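PDB 5KAW: SA2223 protein from Staphylococcus aureus, which binds the lipophilic cations rhodamine 6G and tetraphenylphosphonium through a GyrI-like domain and may contribute to multidrug recognition. Local coordinates for residues Val14-Thr19 and Lys85-Thr90; Gly59-Glu64 and Ala131-Leu136; Phe99-Ala104 and Thr149-Pro154. One frame throughout, in Å; residues are numbered along the deposited sequence.

In the fold
All three contacts join strands of one antiparallel sheet that closes into a barrel. Interaction 1 and interaction 3 lie on opposite sides of the chain's centre, their own centres about 22 Å apart, yet both use the long strand 87-102, which meets strand 4-20 at one end and strand 148-155 at the other. Interaction 2 is the most central; its centre is about 12 Å from that of interaction 1, with a salt bridge from Lys17 to Glu64 between them, and about 13 Å from that of interaction 3. Interactions 2 and 3 both touch tetraphenylphosphonium, through Phe133, Met153 and Pro154, while Glu135 of interaction 2 reaches rhodamine 6G.

Interaction 1: residues Val14-Thr19 and Lys85-Thr90; sequences VGIKET and KYDVIT
The carbonyl oxygen of Asp87 is met by two groups of residues 14-19: Gly15 N donates to Asp87 O at 2.9 Å in a nearly straight bond, and the CA-H of Val14 approaches the same oxygen, with Val14 CA 3.5 Å from Asp87 O. The return bond from Asp87 N to Gly15 O is weak, because the angle at its hydrogen falls to 129°. A third bond uses the side chain: Asp87 OD2 accepts the N-H of Lys17 at 2.9 Å in a practically straight line (179° at the hydrogen), on the anti side of the carboxylate. CG of Asp87 stands anti to its own carbonyl carbon (chi1 -61°), which carries the carboxylate over to the residues beyond Gly15.

Val14 with Val88 and Gly15 with Asp87 form a short antiparallel bridge between strands 4-20 and 87-102, at one seam of the closed six-stranded barrel. The chain turns a corner at Gly15, and within these residues the pairing stops there; on the other side it continues through Ile89 and Leu13. Past the corner the Asp87 carboxylate, rather than a main-chain carbonyl, receives the N-H of Lys17. The amine of Lys17 itself leads elsewhere, to a salt bridge with Glu64.

On the apolar side Tyr86 touches two aliphatic neighbours. Val14 CG1 sits obliquely to the ring, 3.7 Å from Tyr86 CB, and Ile16 CG1 meets the ring edge in its plane, 3.8 Å from Tyr86 CD1. Helix 42-49 packs against Tyr86 through Val42 and Leu46, and the Tyr86 hydroxyl hydrogen-bonds to Asp45.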
loop_
_atom_site.group_PDB
_atom_site.type_symbol
_atom_site.label_atom_id
_atom_site.label_comp_id
_atom_site.label_asym_id
_atom_site.label_seq_id
_atom_site.Cartn_x
_atom_site.Cartn_y
_atom_site.Cartn_z
ATOM N N VAL A 14 -5.718 -9.895 -4.378
ATOM C CA VAL A 14 -6.771 -9.897 -5.381
ATOM C C VAL A 14 -7.370 -8.507 -5.443
ATOM O O VAL A 14 -7.784 -7.967 -4.415
ATOM C CB VAL A 14 -7.883 -10.917 -5.045
ATOM C CG1 VAL A 14 -8.911 -10.989 -6.175
ATOM C CG2 VAL A 14 -7.290 -12.282 -4.765
ATOM N N GLY A 15 -7.422 -7.918 -6.634
ATOM C CA GLY A 15 -8.038 -6.612 -6.780
ATOM C C GLY A 15 -7.991 -6.074 -8.191
ATOM O O GLY A 15 -8.114 -6.837 -9.152
ATOM N N ILE A 16 -7.835 -4.754 -8.313
ATOM C CA ILE A 16 -7.742 -4.106 -9.618
ATOM C C ILE A 16 -6.552 -3.169 -9.627
ATOM O O ILE A 16 -6.407 -2.327 -8.748
ATOM C CB ILE A 16 -9.017 -3.325 -9.972
ATOM C CG1 ILE A 16 -10.213 -4.282 -10.016
ATOM C CG2 ILE A 16 -8.837 -2.610 -11.321
ATOM C CD1 ILE A 16 -11.534 -3.625 -10.341
ATOM N N LYS A 17 -5.697 -3.356 -10.627
ATOM C CA LYS A 17 -4.535 -2.510 -10.851
ATOM C C LYS A 17 -4.813 -1.598 -12.030
ATOM O O LYS A 17 -5.220 -2.069 -13.086
ATOM C CB LYS A 17 -3.288 -3.350 -11.135
ATOM C CG LYS A 17 -2.024 -2.510 -11.301
ATOM C CD LYS A 17 -0.831 -3.330 -11.758
ATOM C CE LYS A 17 -0.857 -3.547 -13.256
ATOM N NZ LYS A 17 0.455 -4.049 -13.739
ATOM N N GLU A 18 -4.610 -0.302 -11.841
ATOM C CA GLU A 18 -4.631 0.636 -12.954
ATOM C C GLU A 18 -3.234 1.210 -13.082
ATOM O O GLU A 18 -2.448 1.180 -12.131
ATOM C CB GLU A 18 -5.675 1.730 -12.756
ATOM C CG GLU A 18 -7.111 1.216 -12.933
ATOM C CD GLU A 18 -8.133 2.331 -13.045
ATOM O OE1 GLU A 18 -7.771 3.491 -12.753
ATOM O OE2 GLU A 18 -9.296 2.052 -13.438
ATOM N N THR A 19 -2.920 1.693 -14.274
ATOM C CA THR A 19 -1.572 2.148 -14.587
ATOM C C THR A 19 -1.620 3.586 -15.072
ATOM O O THR A 19 -2.433 3.938 -15.926
ATOM C CB THR A 19 -0.919 1.235 -15.639
ATOM O OG1 THR A 19 -0.905 -0.114 -15.151
ATOM C CG2 THR A 19 0.502 1.675 -15.929
ATOM N N LYS A 85 -11.992 -12.123 -13.322
ATOM C CA LYS A 85 -12.582 -10.804 -13.126
ATOM C C LYS A 85 -11.596 -9.796 -12.526
ATOM O O LYS A 85 -11.680 -8.593 -12.800
ATOM C CB LYS A 85 -13.817 -10.929 -12.233
ATOM C CG LYS A 85 -14.466 -9.613 -11.877
ATOM C CD LYS A 85 -15.904 -9.812 -11.418
ATOM C CE LYS A 85 -15.997 -10.820 -10.283
ATOM N NZ LYS A 85 -17.270 -10.691 -9.526
ATOM N N TYR A 86 -10.668 -10.290 -11.713
ATOM C CA TYR A 86 -9.737 -9.426 -10.987
ATOM C C TYR A 86 -8.297 -9.662 -11.367
ATOM O O TYR A 86 -7.933 -10.731 -11.855
ATOM C CB TYR A 86 -9.878 -9.628 -9.479
ATOM C CG TYR A 86 -11.172 -9.085 -8.929
ATOM C CD1 TYR A 86 -11.449 -7.725 -8.979
ATOM C CD2 TYR A 86 -12.109 -9.924 -8.360
ATOM C CE1 TYR A 86 -12.631 -7.222 -8.473
ATOM C CE2 TYR A 86 -13.294 -9.431 -7.853
ATOM C CZ TYR A 86 -13.544 -8.076 -7.908
ATOM O OH TYR A 86 -14.726 -7.577 -7.408
ATOM N N ASP A 87 -7.478 -8.647 -11.127
ATOM C CA ASP A 87 -6.042 -8.817 -11.153
ATOM C C ASP A 87 -5.622 -9.560 -9.905
ATOM O O ASP A 87 -6.129 -9.306 -8.816
ATOM C CB ASP A 87 -5.347 -7.468 -11.243
ATOM C CG ASP A 87 -5.721 -6.723 -12.502
ATOM O OD1 ASP A 87 -5.614 -7.327 -13.590
ATOM O OD2 ASP A 87 -6.160 -5.561 -12.409
ATOM N N VAL A 88 -4.704 -10.498 -10.072
ATOM C CA VAL A 88 -4.178 -11.244 -8.941
ATOM C C VAL A 88 -2.661 -11.202 -9.009
ATOM O O VAL A 88 -2.079 -11.594 -10.016
ATOM C CB VAL A 88 -4.659 -12.710 -8.941
ATOM C CG1 VAL A 88 -4.252 -13.386 -7.653
ATOM C CG2 VAL A 88 -6.169 -12.784 -9.114
ATOM N N ILE A 89 -2.021 -10.717 -7.952
ATOM C CA ILE A 89 -0.571 -10.710 -7.908
ATOM C C ILE A 89 -0.054 -11.445 -6.689
ATOM O O ILE A 89 -0.772 -11.642 -5.710
ATOM C CB ILE A 89 -0.014 -9.281 -7.895
ATOM C CG1 ILE A 89 -0.473 -8.540 -6.635
ATOM C CG2 ILE A 89 -0.452 -8.551 -9.153
ATOM C CD1 ILE A 89 0.237 -7.240 -6.416
ATOM N N THR A 90 1.208 -11.838 -6.765
ATOM C CA THR A 90 1.931 -12.306 -5.597
ATOM C C THR A 90 2.752 -11.141 -5.047
ATOM O O THR A 90 3.489 -10.477 -5.788
ATOM C CB THR A 90 2.830 -13.491 -5.938
ATOM O OG1 THR A 90 2.025 -14.573 -6.433
ATOM C CG2 THR A 90 3.601 -13.962 -4.709
#

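Interaction 2: residues Gly59-Glu64 and Ala131-Leu136; sequences GLCIPE and APFFEL. With RHQ (rhodamine 6g), chain B; P4P (tetraphenylphosphonium), chain C.
Cys61 and Phe133 make the apolar centre: CB of Cys61 lies over one face of the Phe133 ring, 3.7 Å from its centroid and 21° off the normal, a CH-pi contact displaced toward the rim. The sulfur takes an oblique course beside the same ring, with Cys61 SG 4.3 Å from the Phe133 centroid. These residues form a hydrogen-bonded pair of antiparallel strands 57-63 and 133-137, adjacent strands of the closed barrel of this GyrI-like protein. Phe133 holds its CG between backbone N and carbonyl carbon (chi1 63°), a turn that swings the ring back across Cys61; the ring also borders tetraphenylphosphonium, with Phe133 CZ 3.9 Å from C4B of the ligand.

Beyond this pair, Leu60 and Phe134 project from the other face of the sheet. They run side by side in the same direction, Leu60 CG 3.7 Å from Phe134 CB, and the Phe134 ring goes on to stack with Trp152. Pro132 adds its CB to this apolar layer, near both Leu60 CD2 and Ile62 CG1.

Backbone bonds pin the register. Cys61 N reaches Phe133 O at 2.9 Å, whereas the reciprocal bond from Phe133 N to Cys61 O is long and weak. Gly59 and Glu135 exchange a bond in each direction.

At the polar edge the Glu135 side chain bends at chi2 toward the rhodamine 6G pocket, where Glu135 OE1 lies 3.4 Å from ligand atom C22. Glu135 OE1 is hydrogen-bonded to the hydroxyls of Tyr137 and Tyr71, which probably fix the carboxylate beside the cationic dye. A water donates to Gly59 O at 3.0 Å and to Glu135 OE2 at 2.7 Å.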
loop_
_atom_site.group_PDB
_atom_site.type_symbol
_atom_site.label_atom_id
_atom_site.label_comp_id
_atom_site.label_asym_id
_atom_site.label_seq_id
_atom_site.Cartn_x
_atom_site.Cartn_y
_atom_site.Cartn_z
ATOM N N GLY A 59 -3.896 -0.212 -0.706
ATOM C CA GLY A 59 -3.618 0.605 -1.869
ATOM C C GLY A 59 -2.131 0.491 -2.166
ATOM O O GLY A 59 -1.304 1.109 -1.493
ATOM N N LEU A 60 -1.795 -0.319 -3.163
ATOM C CA LEU A 60 -0.405 -0.599 -3.485
ATOM C C LEU A 60 0.091 0.256 -4.631
ATOM O O LEU A 60 -0.558 0.363 -5.668
ATOM C CB LEU A 60 -0.213 -2.068 -3.861
ATOM C CG LEU A 60 -0.583 -3.097 -2.804
ATOM C CD1 LEU A 60 -1.857 -3.814 -3.226
ATOM C CD2 LEU A 60 0.559 -4.064 -2.576
ATOM N N CYS A 61 1.242 0.867 -4.416
ATOM C CA CYS A 61 1.969 1.538 -5.484
ATOM C C CYS A 61 2.985 0.564 -6.061
ATOM O O CYS A 61 3.910 0.134 -5.365
ATOM C CB CYS A 61 2.667 2.798 -4.979
ATOM S SG CYS A 61 1.552 4.172 -4.634
ATOM N N ILE A 62 2.802 0.216 -7.330
ATOM C CA ILE A 62 3.637 -0.775 -8.005
ATOM C C ILE A 62 4.467 -0.093 -9.088
ATOM O O ILE A 62 3.894 0.519 -9.999
ATOM C CB ILE A 62 2.775 -1.895 -8.637
ATOM C CG1 ILE A 62 1.928 -2.585 -7.554
ATOM C CG2 ILE A 62 3.653 -2.898 -9.375
ATOM C CD1 ILE A 62 0.885 -3.530 -8.082
ATOM N N PRO A 63 5.812 -0.179 -8.994
ATOM C CA PRO A 63 6.649 0.397 -10.054
ATOM C C PRO A 63 6.607 -0.442 -11.328
ATOM O O PRO A 63 6.681 -1.668 -11.240
ATOM C CB PRO A 63 8.058 0.390 -9.446
ATOM C CG PRO A 63 8.034 -0.703 -8.449
ATOM C CD PRO A 63 6.626 -0.789 -7.923
ATOM N N GLU A 64 6.478 0.197 -12.486
ATOM C CA GLU A 64 6.513 -0.526 -13.753
ATOM C C GLU A 64 7.894 -0.361 -14.367
ATOM O O GLU A 64 8.545 0.665 -14.175
ATOM C CB GLU A 64 5.419 -0.028 -14.700
ATOM C CG GLU A 64 4.000 -0.198 -14.147
ATOM C CD GLU A 64 3.552 -1.647 -14.042
ATOM O OE1 GLU A 64 4.251 -2.538 -14.565
ATOM O OE2 GLU A 64 2.489 -1.891 -13.432
ATOM N N ALA A 131 10.234 -2.736 -5.328
ATOM C CA ALA A 131 9.219 -3.493 -4.606
ATOM C C ALA A 131 7.986 -2.618 -4.344
ATOM O O ALA A 131 8.109 -1.412 -4.153
ATOM C CB ALA A 131 9.784 -4.016 -3.294
ATOM N N PRO A 132 6.788 -3.219 -4.329
ATOM C CA PRO A 132 5.629 -2.381 -4.000
ATOM C C PRO A 132 5.670 -1.827 -2.573
ATOM O O PRO A 132 6.148 -2.517 -1.670
ATOM C CB PRO A 132 4.443 -3.338 -4.161
ATOM C CG PRO A 132 4.947 -4.452 -5.037
ATOM C CD PRO A 132 6.403 -4.587 -4.708
ATOM N N PHE A 133 5.177 -0.607 -2.377
ATOM C CA PHE A 133 4.880 -0.121 -1.033
ATOM C C PHE A 133 3.374 0.102 -0.997
ATOM O O PHE A 133 2.733 0.156 -2.058
ATOM C CB PHE A 133 5.683 1.149 -0.665
ATOM C CG PHE A 133 5.388 2.364 -1.510
ATOM C CD1 PHE A 133 4.320 3.193 -1.212
ATOM C CD2 PHE A 133 6.221 2.713 -2.566
ATOM C CE1 PHE A 133 4.062 4.324 -1.972
ATOM C CE2 PHE A 133 5.966 3.850 -3.331
ATOM C CZ PHE A 133 4.891 4.656 -3.028
ATOM N N PHE A 134 2.788 0.196 0.191
ATOM C CA PHE A 134 1.337 0.307 0.243
ATOM C C PHE A 134 0.744 0.979 1.474
ATOM O O PHE A 134 1.341 1.044 2.563
ATOM C CB PHE A 134 0.695 -1.088 0.072
ATOM C CG PHE A 134 1.040 -2.098 1.153
ATOM C CD1 PHE A 134 0.273 -2.202 2.303
ATOM C CD2 PHE A 134 2.086 -2.994 0.982
ATOM C CE1 PHE A 134 0.570 -3.145 3.276
ATOM C CE2 PHE A 134 2.388 -3.932 1.953
ATOM C CZ PHE A 134 1.633 -4.008 3.098
ATOM N N GLU A 135 -0.456 1.496 1.246
ATOM C CA GLU A 135 -1.339 1.973 2.296
ATOM C C GLU A 135 -2.202 0.808 2.742
ATOM O O GLU A 135 -2.662 0.015 1.915
ATOM C CB GLU A 135 -2.215 3.134 1.791
ATOM C CG GLU A 135 -1.441 4.296 1.176
ATOM C CD GLU A 135 -2.086 4.822 -0.108
ATOM O OE1 GLU A 135 -3.325 4.930 -0.159
ATOM O OE2 GLU A 135 -1.350 5.136 -1.062
ATOM N N LEU A 136 -2.429 0.701 4.044
ATOM C CA LEU A 136 -3.320 -0.321 4.581
ATOM C C LEU A 136 -4.428 0.354 5.379
ATOM O O LEU A 136 -4.155 1.023 6.372
ATOM C CB LEU A 136 -2.558 -1.316 5.459
ATOM C CG LEU A 136 -3.409 -2.458 6.021
ATOM C CD1 LEU A 136 -3.949 -3.325 4.894
ATOM C CD2 LEU A 136 -2.601 -3.293 6.985
HETATM C C1 RHQ B . -9.390 6.081 0.371
HETATM C C2 RHQ B . -10.340 6.997 -0.048
HETATM C C3 RHQ B . -11.722 6.780 0.329
HETATM C C4 RHQ B . -12.070 5.679 1.095
HETATM C C5 RHQ B . -11.100 4.746 1.529
HETATM C C6 RHQ B . -9.756 4.945 1.164
HETATM O O1 RHQ B . -8.028 6.270 0.012
HETATM C C7 RHQ B . -7.637 7.375 -0.759
HETATM C C8 RHQ B . -8.573 8.301 -1.192
HETATM C C9 RHQ B . -9.951 8.117 -0.846
HETATM C C10 RHQ B . -6.247 7.521 -1.094
HETATM C C11 RHQ B . -5.836 8.573 -1.835
HETATM C C12 RHQ B . -6.792 9.534 -2.283
HETATM C C13 RHQ B . -8.142 9.392 -1.961
HETATM N N1 RHQ B . -4.482 8.774 -2.202
HETATM C C14 RHQ B . -10.888 8.850 -1.515
HETATM C C15 RHQ B . -11.028 8.771 -2.933
HETATM C C16 RHQ B . -11.988 9.525 -3.577
HETATM C C17 RHQ B . -12.851 10.377 -2.829
HETATM C C18 RHQ B . -12.728 10.459 -1.436
HETATM C C19 RHQ B . -11.731 9.686 -0.783
HETATM C C20 RHQ B . -6.459 10.762 -3.127
HETATM C C21 RHQ B . -13.547 5.870 1.234
HETATM C C22 RHQ B . -3.429 8.052 -1.534
HETATM C C23 RHQ B . -3.291 8.499 -0.050
HETATM N N2 RHQ B . -11.481 3.722 2.249
HETATM C C24 RHQ B . -10.559 2.819 2.820
HETATM C C25 RHQ B . -11.331 1.741 3.626
HETATM C C26 RHQ B . -11.793 9.931 0.740
HETATM O O27 RHQ B . -10.722 9.841 1.413
HETATM O O2 RHQ B . -13.054 10.212 1.367
HETATM C C28 RHQ B . -13.028 10.374 2.774
HETATM C C29 RHQ B . -12.874 9.014 3.461
HETATM P P P4P C . 10.625 5.836 -3.066
HETATM C C1A P4P C . 11.937 6.765 -2.213
HETATM C C2A P4P C . 13.224 6.252 -2.142
HETATM C C3A P4P C . 14.219 6.965 -1.495
HETATM C C4A P4P C . 13.933 8.193 -0.915
HETATM C C5A P4P C . 12.649 8.709 -0.983
HETATM C C6A P4P C . 11.653 7.995 -1.633
HETATM C C1C P4P C . 11.009 5.806 -4.857
HETATM C C6C P4P C . 12.256 6.237 -5.298
HETATM C C5C P4P C . 12.587 6.224 -6.646
HETATM C C4C P4P C . 11.670 5.775 -7.578
HETATM C C3C P4P C . 10.429 5.343 -7.152
HETATM C C2C P4P C . 10.094 5.357 -5.802
HETATM C C1D P4P C . 10.576 4.153 -2.370
HETATM C C6D P4P C . 10.069 3.098 -3.103
HETATM C C5D P4P C . 10.025 1.815 -2.571
HETATM C C4D P4P C . 10.493 1.583 -1.289
HETATM C C3D P4P C . 11.000 2.639 -0.553
HETATM C C2D P4P C . 11.040 3.918 -1.088
HETATM C C6B P4P C . 8.464 6.596 -1.408
HETATM C C5B P4P C . 7.266 7.249 -1.156
HETATM C C4B P4P C . 6.654 7.975 -2.164
HETATM C C3B P4P C . 7.238 8.049 -3.421
HETATM C C2B P4P C . 8.438 7.395 -3.676
HETATM C C1B P4P C . 9.051 6.660 -2.668
HETATM O O HOH W 1 0.543 3.392 -1.848
#

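Interaction 3: residues Phe99-Ala104 and Thr149-Pro154; sequences FEAQGA and TEIWMP. With P4P (tetraphenylphosphonium), chain C.
Phe99 meets residues 149-154 through both its ring and its backbone. Its CE2 comes to 3.8 Å from Met153 CG, the two side chains crossing at a slant, while the carbonyl oxygen of Ile151 lies at the ring's edge, near its plane. Met153 starts toward Phe99, but bends at chi2 and chi3 (-62° and -39°) lead the chain away toward tetraphenylphosphonium, whose pocket it lines; the modelled approach of its methyl to the ligand is too close and so doubtful. Pro154 borders this ligand as well, with Pro154 CD 4.0 Å from ligand atom C4D.

Two reciprocal pairs of backbone bonds hold the strands in register. Phe99 N donates to Ile151 O at 2.9 Å, in the carbonyl plane and at 173° at the hydrogen, and Ile151 N returns a bond to Phe99 O. Ala101 N and Thr149 O are 2.8 Å apart, and Thr149 N answers to Ala101 O. Strands 87-102 and 148-155 are thereby joined as antiparallel neighbours in the closed barrel of the GyrI-like fold. Helix 107-119 covers the face that carries Phe99, Ala101, Thr149 and Ile151, with Val116 against Phe99 and Met113 against Ile151.

Glu100 and Glu150 project from the other face as a non-hydrogen-bonded pair, with Glu100 OE2 4.5 Å from Glu150 OE2. Trp152 NE1 donates a bent bond to Glu150 OE1 at 3.0 Å, on the anti side of the carboxylate, and the indole is itself placed by an edge-to-face contact with Tyr96. Where strand 87-102 ends, a water accepts a hydrogen bond from Thr149 OG1 at 2.7 Å and donates to the carbonyl oxygens of Ala101 and Gly103.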
loop_
_atom_site.group_PDB
_atom_site.type_symbol
_atom_site.label_atom_id
_atom_site.label_comp_id
_atom_site.label_asym_id
_atom_site.label_seq_id
_atom_site.Cartn_x
_atom_site.Cartn_y
_atom_site.Cartn_z
ATOM N N PHE A 99 4.720 2.749 9.085
ATOM C CA PHE A 99 4.414 4.043 9.681
ATOM C C PHE A 99 2.908 4.184 9.884
ATOM O O PHE A 99 2.126 3.543 9.180
ATOM C CB PHE A 99 4.925 5.173 8.788
ATOM C CG PHE A 99 6.379 5.061 8.429
ATOM C CD1 PHE A 99 7.335 5.774 9.129
ATOM C CD2 PHE A 99 6.788 4.246 7.387
ATOM C CE1 PHE A 99 8.676 5.674 8.800
ATOM C CE2 PHE A 99 8.125 4.139 7.052
ATOM C CZ PHE A 99 9.071 4.856 7.759
ATOM N N GLU A 100 2.511 5.031 10.828
ATOM C CA GLU A 100 1.098 5.337 11.048
ATOM C C GLU A 100 0.762 6.774 10.691
ATOM O O GLU A 100 1.406 7.705 11.165
ATOM C CB GLU A 100 0.715 5.083 12.508
ATOM C CG GLU A 100 0.673 3.618 12.889
ATOM C CD GLU A 100 0.275 3.410 14.336
ATOM O OE1 GLU A 100 0.463 4.341 15.142
ATOM O OE2 GLU A 100 -0.231 2.323 14.665
ATOM N N ALA A 101 -0.268 6.949 9.870
ATOM C CA ALA A 101 -0.838 8.271 9.630
ATOM C C ALA A 101 -2.175 8.369 10.353
ATOM O O ALA A 101 -3.106 7.622 10.041
ATOM C CB ALA A 101 -1.010 8.518 8.153
ATOM N N GLN A 102 -2.269 9.280 11.319
ATOM C CA GLN A 102 -3.506 9.450 12.078
ATOM C C GLN A 102 -4.263 10.691 11.625
ATOM O O GLN A 102 -3.739 11.803 11.670
ATOM C CB GLN A 102 -3.239 9.533 13.579
ATOM C CG GLN A 102 -4.535 9.447 14.394
ATOM C CD GLN A 102 -4.321 9.071 15.845
ATOM O OE1 GLN A 102 -3.386 9.538 16.494
ATOM N NE2 GLN A 102 -5.202 8.219 16.365
ATOM N N GLY A 103 -5.500 10.482 11.187
ATOM C CA GLY A 103 -6.380 11.568 10.797
ATOM C C GLY A 103 -7.287 11.147 9.655
ATOM O O GLY A 103 -7.198 10.020 9.146
ATOM N N ALA A 104 -8.161 12.062 9.247
ATOM C CA ALA A 104 -9.097 11.805 8.161
ATOM C C ALA A 104 -8.365 11.539 6.850
ATOM O O ALA A 104 -7.395 12.218 6.506
ATOM C CB ALA A 104 -10.054 12.977 8.004
ATOM N N THR A 149 -4.237 5.072 9.238
ATOM C CA THR A 149 -3.820 4.388 8.024
ATOM C C THR A 149 -2.378 3.939 8.235
ATOM O O THR A 149 -1.567 4.720 8.731
ATOM C CB THR A 149 -3.899 5.305 6.795
ATOM O OG1 THR A 149 -5.202 5.897 6.714
ATOM C CG2 THR A 149 -3.595 4.527 5.518
ATOM N N GLU A 150 -2.056 2.696 7.884
ATOM C CA GLU A 150 -0.661 2.256 7.909
ATOM C C GLU A 150 -0.010 2.416 6.534
ATOM O O GLU A 150 -0.647 2.221 5.498
ATOM C CB GLU A 150 -0.559 0.811 8.392
ATOM C CG GLU A 150 -1.021 0.663 9.819
ATOM C CD GLU A 150 -0.811 -0.728 10.376
ATOM O OE1 GLU A 150 -0.490 -1.647 9.599
ATOM O OE2 GLU A 150 -0.975 -0.901 11.597
ATOM N N ILE A 151 1.259 2.806 6.547
ATOM C CA ILE A 151 2.065 2.943 5.339
ATOM C C ILE A 151 3.226 1.971 5.463
ATOM O O ILE A 151 4.034 2.079 6.388
ATOM C CB ILE A 151 2.591 4.383 5.145
ATOM C CG1 ILE A 151 1.416 5.356 4.987
ATOM C CG2 ILE A 151 3.516 4.457 3.925
ATOM C CD1 ILE A 151 1.803 6.818 5.084
ATOM N N TRP A 152 3.287 1.026 4.529
ATOM C CA TRP A 152 4.238 -0.083 4.571
ATOM C C TRP A 152 5.300 0.103 3.497
ATOM O O TRP A 152 4.990 0.055 2.298
ATOM C CB TRP A 152 3.524 -1.423 4.362
ATOM C CG TRP A 152 2.668 -1.866 5.497
ATOM C CD1 TRP A 152 1.564 -1.227 6.000
ATOM C CD2 TRP A 152 2.820 -3.066 6.264
ATOM N NE1 TRP A 152 1.033 -1.953 7.039
ATOM C CE2 TRP A 152 1.789 -3.083 7.225
ATOM C CE3 TRP A 152 3.734 -4.127 6.237
ATOM C CZ2 TRP A 152 1.643 -4.120 8.147
ATOM C CZ3 TRP A 152 3.590 -5.153 7.159
ATOM C CH2 TRP A 152 2.552 -5.142 8.098
ATOM N N MET A 153 6.535 0.321 3.945
ATOM C CA MET A 153 7.684 0.581 3.082
ATOM C C MET A 153 8.683 -0.575 3.150
ATOM O O MET A 153 9.264 -0.828 4.208
ATOM C CB MET A 153 8.386 1.876 3.500
ATOM C CG MET A 153 7.539 3.152 3.386
ATOM S SD MET A 153 6.967 3.597 1.717
ATOM C CE MET A 153 8.386 3.188 0.764
ATOM N N PRO A 154 8.899 -1.279 2.023
ATOM C CA PRO A 154 9.801 -2.442 2.078
ATOM C C PRO A 154 11.259 -2.055 2.286
ATOM O O PRO A 154 11.731 -1.059 1.732
ATOM C CB PRO A 154 9.600 -3.114 0.717
ATOM C CG PRO A 154 9.119 -2.023 -0.186
ATOM C CD PRO A 154 8.326 -1.081 0.678
HETATM P P P4P C . 10.625 5.836 -3.066
HETATM C C1A P4P C . 11.937 6.765 -2.213
HETATM C C2A P4P C . 13.224 6.252 -2.142
HETATM C C3A P4P C . 14.219 6.965 -1.495
HETATM C C4A P4P C . 13.933 8.193 -0.915
HETATM C C5A P4P C . 12.649 8.709 -0.983
HETATM C C6A P4P C . 11.653 7.995 -1.633
HETATM C C1C P4P C . 11.009 5.806 -4.857
HETATM C C6C P4P C . 12.256 6.237 -5.298
HETATM C C5C P4P C . 12.587 6.224 -6.646
HETATM C C4C P4P C . 11.670 5.775 -7.578
HETATM C C3C P4P C . 10.429 5.343 -7.152
HETATM C C2C P4P C . 10.094 5.357 -5.802
HETATM C C1D P4P C . 10.576 4.153 -2.370
HETATM C C6D P4P C . 10.069 3.098 -3.103
HETATM C C5D P4P C . 10.025 1.815 -2.571
HETATM C C4D P4P C . 10.493 1.583 -1.289
HETATM C C3D P4P C . 11.000 2.639 -0.553
HETATM C C2D P4P C . 11.040 3.918 -1.088
HETATM C C6B P4P C . 8.464 6.596 -1.408
HETATM C C5B P4P C . 7.266 7.249 -1.156
HETATM C C4B P4P C . 6.654 7.975 -2.164
HETATM C C3B P4P C . 7.238 8.049 -3.421
HETATM C C2B P4P C . 8.438 7.395 -3.676
HETATM C C1B P4P C . 9.051 6.660 -2.668
HETATM O O HOH W 2 -2.142 0.277 13.393
HETATM O O HOH W 3 -5.252 8.188 8.212
#